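Local coordinates for YrdC-like domain-containing protein (PDB 3L7V) that is of unproven function but may bind double-stranded RNA and take part in tRNA modification, at residues L131-K134 with A135-E139; I172-E175 with M176-E180. One frame throughout, in Å; residues are numbered along the deposited sequence.

Contact 1. Residues L131-K134 with A135-E139; sequences LPWK and AEAYE. With SO4 (sulfate ion), chain C.
Directly after strand 127-132 the chain turns at W133 and K134 into helix 135-143, and an i to i+4 bond runs from Y138 N back to K134 O, 3.0 Å long. The donor sits almost in line with the carbonyl, the C=O...N angle being 171°. K134 occupies the N-cap position. At this helix start the N-H of A135 is directed at the sulfate, and A135 N gives a nearly straight hydrogen bond to SO4 O2 at 3.0 Å. The sulfate probably came from the crystallisation liquor; an anion at the positive end of a helix dipole is probably a favourable pairing. The aliphatic part of K134 lines the ion, with CG 3.2 Å from SO4 O4, while bends at chi2, chi3 and chi4 leave NZ 4.0 Å from that same oxygen.

This strand-to-helix turn belongs to the YrdC-like fold, and the buried indole of W133 packs against A137 and Y138. Y138 presents its edge to the face of the five-membered ring of W133, a T-shaped pair with centroids 6.0 Å apart and planes at 66°. With CG of Y138 trans to its own amide nitrogen (chi1 -171°), CD1 comes to lie over one face of the indole. A137 CB approaches W133 CE3 at 3.9 Å in the indole plane, so methyl and phenol reach different parts of the ring system. Beyond the turn, W133 NE1 is hydrogen-bonded to S159 OG, and F161 meets the indole with the planes oblique.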
loop_
_atom_site.group_PDB
_atom_site.type_symbol
_atom_site.label_atom_id
_atom_site.label_comp_id
_atom_site.label_asym_id
_atom_site.label_seq_id
_atom_site.Cartn_x
_atom_site.Cartn_y
_atom_site.Cartn_z
ATOM N N LEU A 131 -8.921 -6.714 -0.626
ATOM C CA LEU A 131 -9.875 -7.104 -1.680
ATOM C C LEU A 131 -9.465 -8.382 -2.469
ATOM O O LEU A 131 -8.303 -8.773 -2.459
ATOM C CB LEU A 131 -10.066 -5.925 -2.652
ATOM C CG LEU A 131 -10.740 -4.665 -2.084
ATOM C CD1 LEU A 131 -10.504 -3.434 -2.970
ATOM C CD2 LEU A 131 -12.248 -4.904 -1.843
ATOM N N PRO A 132 -10.424 -9.030 -3.157
ATOM C CA PRO A 132 -10.107 -10.132 -4.088
ATOM C C PRO A 132 -9.711 -9.607 -5.470
ATOM O O PRO A 132 -10.091 -8.494 -5.820
ATOM C CB PRO A 132 -11.438 -10.895 -4.217
ATOM C CG PRO A 132 -12.444 -10.161 -3.309
ATOM C CD PRO A 132 -11.876 -8.780 -3.087
ATOM N N TRP A 133 -8.976 -10.393 -6.250
ATOM C CA TRP A 133 -8.649 -10.019 -7.643
ATOM C C TRP A 133 -9.763 -10.399 -8.614
ATOM O O TRP A 133 -10.434 -11.419 -8.437
ATOM C CB TRP A 133 -7.345 -10.691 -8.117
ATOM C CG TRP A 133 -6.086 -10.103 -7.540
ATOM C CD1 TRP A 133 -5.641 -10.215 -6.247
ATOM C CD2 TRP A 133 -5.097 -9.327 -8.238
ATOM N NE1 TRP A 133 -4.444 -9.547 -6.100
ATOM C CE2 TRP A 133 -4.087 -9.000 -7.305
ATOM C CE3 TRP A 133 -4.968 -8.876 -9.559
ATOM C CZ2 TRP A 133 -2.965 -8.238 -7.652
ATOM C CZ3 TRP A 133 -3.852 -8.120 -9.900
ATOM C CH2 TRP A 133 -2.866 -7.813 -8.948
ATOM N N LYS A 134 -9.952 -9.586 -9.645
ATOM C CA LYS A 134 -10.805 -9.984 -10.770
ATOM C C LYS A 134 -10.211 -11.200 -11.478
ATOM O O LYS A 134 -9.009 -11.239 -11.742
ATOM C CB LYS A 134 -10.955 -8.835 -11.762
ATOM C CG LYS A 134 -11.862 -7.738 -11.272
ATOM C CD LYS A 134 -11.423 -6.401 -11.830
ATOM C CE LYS A 134 -12.230 -6.020 -13.045
ATOM N NZ LYS A 134 -13.589 -5.627 -12.605
ATOM N N ALA A 135 -11.048 -12.188 -11.786
ATOM C CA ALA A 135 -10.572 -13.424 -12.420
ATOM C C ALA A 135 -9.586 -13.177 -13.556
ATOM O O ALA A 135 -8.524 -13.794 -13.609
ATOM C CB ALA A 135 -11.738 -14.265 -12.923
ATOM N N GLU A 136 -9.948 -12.277 -14.465
ATOM C CA GLU A 136 -9.152 -12.049 -15.659
ATOM C C GLU A 136 -7.828 -11.357 -15.327
ATOM O O GLU A 136 -6.813 -11.588 -15.992
ATOM C CB GLU A 136 -9.948 -11.229 -16.673
ATOM C CG GLU A 136 -9.205 -10.959 -17.966
ATOM C CD GLU A 136 -9.305 -12.106 -18.951
ATOM O OE1 GLU A 136 -8.314 -12.854 -19.102
ATOM O OE2 GLU A 136 -10.376 -12.257 -19.574
ATOM N N ALA A 137 -7.850 -10.508 -14.299
ATOM C CA ALA A 137 -6.647 -9.816 -13.837
ATOM C C ALA A 137 -5.659 -10.791 -13.219
ATOM O O ALA A 137 -4.449 -10.662 -13.391
ATOM C CB ALA A 137 -7.009 -8.737 -12.829
ATOM N N TYR A 138 -6.188 -11.764 -12.487
ATOM C CA TYR A 138 -5.363 -12.744 -11.810
ATOM C C TYR A 138 -4.684 -13.674 -12.828
ATOM O O TYR A 138 -3.543 -14.110 -12.619
ATOM C CB TYR A 138 -6.194 -13.522 -10.781
ATOM C CG TYR A 138 -5.386 -14.418 -9.878
ATOM C CD1 TYR A 138 -4.698 -13.902 -8.785
ATOM C CD2 TYR A 138 -5.304 -15.782 -10.116
ATOM C CE1 TYR A 138 -3.944 -14.728 -7.950
ATOM C CE2 TYR A 138 -4.558 -16.613 -9.287
ATOM C CZ TYR A 138 -3.880 -16.083 -8.208
ATOM O OH TYR A 138 -3.140 -16.914 -7.391
ATOM N N GLU A 139 -5.378 -13.962 -13.929
ATOM C CA GLU A 139 -4.764 -14.711 -15.033
ATOM C C GLU A 139 -3.572 -13.957 -15.607
ATOM O O GLU A 139 -2.482 -14.507 -15.718
ATOM C CB GLU A 139 -5.770 -15.007 -16.150
ATOM C CG GLU A 139 -6.778 -16.088 -15.796
ATOM C CD GLU A 139 -6.122 -17.291 -15.153
ATOM O OE1 GLU A 139 -5.110 -17.780 -15.701
ATOM O OE2 GLU A 139 -6.614 -17.744 -14.098
HETATM S S SO4 C . -14.821 -10.856 -11.899
HETATM O O1 SO4 C . -16.215 -11.096 -11.539
HETATM O O2 SO4 C . -13.976 -11.738 -11.093
HETATM O O3 SO4 C . -14.622 -11.149 -13.317
HETATM O O4 SO4 C . -14.490 -9.449 -11.668
#

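Contact 2. Residues I172-E175 with M176-E180; sequences IAKE and MWEKE
A bend at chi2 (-64°) folds the E175 carboxylate back toward K179, whose chain runs extended until chi4 turns its amine in (53°); the two side chains meet one helical turn apart. K179 NZ approaches E175 OE2 from the syn side, 26° out of the carboxylate plane, and makes a salt bridge of 3.1 Å. The other oxygen, E175 OE1, lies against the methylene chain, 3.0 Å from K179 CD, so the lysine passes across the carboxylate and does not meet it end-on. One residue back, extended K174 passes E178 in the same i, i+4 spacing, but here K174 CE lies nearest the acid, 3.4 Å from E178 OE2, and K174 NZ stays 4.5 Å from that oxygen, opposite charges too far apart for a salt bridge.

Both pairs ride on the last turns of helix 167-180, where four successive alpha-helical bonds link I172-E175 to M176-K179. The last of these four, K179 N to E175 O, is 2.9 Å, so E175 grips K179 through backbone and side chain alike. The buried flank carries I172 and selenomethionine M176, whose CG and I172 CG2 touch loosely at 4.4 Å. M176 bends at chi2 and chi3 and packs on F50, V53 and K54 of helix 47-54, while E175 also touches F50. Further along, E180 OE2 forms a salt bridge with K54 NZ.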
loop_
_atom_site.group_PDB
_atom_site.type_symbol
_atom_site.label_atom_id
_atom_site.label_comp_id
_atom_site.label_asym_id
_atom_site.label_seq_id
_atom_site.Cartn_x
_atom_site.Cartn_y
_atom_site.Cartn_z
ATOM N N ILE A 172 6.054 7.670 -9.025
ATOM C CA ILE A 172 6.678 6.504 -9.651
ATOM C C ILE A 172 5.670 5.428 -10.065
ATOM O O ILE A 172 5.764 4.886 -11.161
ATOM C CB ILE A 172 7.781 5.899 -8.747
ATOM C CG1 ILE A 172 8.922 6.921 -8.587
ATOM C CG2 ILE A 172 8.247 4.564 -9.309
ATOM C CD1 ILE A 172 10.109 6.467 -7.747
ATOM N N ALA A 173 4.707 5.124 -9.193
ATOM C CA ALA A 173 3.665 4.130 -9.495
ATOM C C ALA A 173 2.810 4.521 -10.709
ATOM O O ALA A 173 2.357 3.664 -11.461
ATOM C CB ALA A 173 2.772 3.905 -8.278
ATOM N N LYS A 174 2.590 5.819 -10.889
ATOM C CA LYS A 174 1.777 6.314 -11.995
ATOM C C LYS A 174 2.500 6.184 -13.345
ATOM O O LYS A 174 1.890 5.780 -14.341
ATOM C CB LYS A 174 1.349 7.770 -11.752
ATOM C CG LYS A 174 0.301 8.277 -12.747
ATOM C CD LYS A 174 0.009 9.754 -12.557
ATOM C CE LYS A 174 -1.264 10.175 -13.291
ATOM N NZ LYS A 174 -1.500 11.649 -13.212
ATOM N N GLU A 175 3.789 6.543 -13.375
ATOM C CA GLU A 175 4.610 6.359 -14.578
ATOM C C GLU A 175 4.718 4.898 -14.989
ATOM O O GLU A 175 4.599 4.574 -16.166
ATOM C CB GLU A 175 6.022 6.920 -14.381
ATOM C CG GLU A 175 6.149 8.400 -14.667
ATOM C CD GLU A 175 5.879 8.747 -16.121
ATOM O OE1 GLU A 175 6.440 8.077 -17.007
ATOM O OE2 GLU A 175 5.115 9.700 -16.376
HETATM N N MSE A 176 4.975 4.018 -14.023
HETATM C CA MSE A 176 5.105 2.589 -14.319
HETATM C C MSE A 176 3.815 2.043 -14.933
HETATM O O MSE A 176 3.848 1.346 -15.952
HETATM C CB MSE A 176 5.508 1.791 -13.078
HETATM C CG MSE A 176 6.982 1.968 -12.633
HETATM SE SE MSE A 176 8.316 0.998 -13.736
HETATM C CE MSE A 176 8.089 -0.841 -13.094
ATOM N N TRP A 177 2.680 2.373 -14.327
ATOM C CA TRP A 177 1.386 1.945 -14.861
ATOM C C TRP A 177 1.067 2.505 -16.263
ATOM O O TRP A 177 0.804 1.755 -17.200
ATOM C CB TRP A 177 0.248 2.305 -13.900
ATOM C CG TRP A 177 -1.082 1.843 -14.400
ATOM C CD1 TRP A 177 -2.068 2.618 -14.942
ATOM C CD2 TRP A 177 -1.563 0.490 -14.442
ATOM N NE1 TRP A 177 -3.133 1.834 -15.305
ATOM C CE2 TRP A 177 -2.853 0.525 -15.012
ATOM C CE3 TRP A 177 -1.028 -0.748 -14.053
ATOM C CZ2 TRP A 177 -3.626 -0.631 -15.200
ATOM C CZ3 TRP A 177 -1.801 -1.903 -14.240
ATOM C CH2 TRP A 177 -3.084 -1.832 -14.813
ATOM N N GLU A 178 1.079 3.826 -16.395
ATOM C CA GLU A 178 0.611 4.465 -17.620
ATOM C C GLU A 178 1.586 4.308 -18.790
ATOM O O GLU A 178 1.174 4.251 -19.938
ATOM C CB GLU A 178 0.287 5.945 -17.371
ATOM C CG GLU A 178 -1.065 6.181 -16.694
ATOM C CD GLU A 178 -1.325 7.647 -16.322
ATOM O OE1 GLU A 178 -0.519 8.525 -16.698
ATOM O OE2 GLU A 178 -2.345 7.924 -15.648
ATOM N N LYS A 179 2.879 4.223 -18.506
ATOM C CA LYS A 179 3.850 4.185 -19.593
ATOM C C LYS A 179 4.507 2.834 -19.847
ATOM O O LYS A 179 5.179 2.660 -20.856
ATOM C CB LYS A 179 4.895 5.296 -19.444
ATOM C CG LYS A 179 4.278 6.682 -19.561
ATOM C CD LYS A 179 5.318 7.766 -19.774
ATOM C CE LYS A 179 4.644 9.107 -20.078
ATOM N NZ LYS A 179 3.616 9.505 -19.058
ATOM N N GLU A 180 4.299 1.866 -18.967
ATOM C CA GLU A 180 4.909 0.557 -19.178
ATOM C C GLU A 180 3.924 -0.566 -18.894
ATOM O O GLU A 180 4.230 -1.740 -19.101
ATOM C CB GLU A 180 6.156 0.393 -18.298
ATOM C CG GLU A 180 7.185 1.488 -18.477
ATOM C CD GLU A 180 8.115 1.219 -19.649
ATOM O OE1 GLU A 180 8.257 0.036 -20.026
ATOM O OE2 GLU A 180 8.714 2.183 -20.181
#

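In the fold
Contact 1 is where strand 127-132 of the large mixed sheet passes into helix 135-143, and contact 2 lies within helix 167-180; their centres are 20 Å apart and their nearest atoms about 8 Å apart, without touching. Contact 1 closes before contact 2 opens along the chain, and strand 158-163 comes between them, after contact 1 and before helix 167-180. From the centre of the chain it is about 17 Å to the centre of contact 1 and about 16 Å to that of contact 2. A sulfate marks residues 131-139, whereas 172-180 faces helix 47-54. Any link between the sulfate position and RNA binding remains unproven.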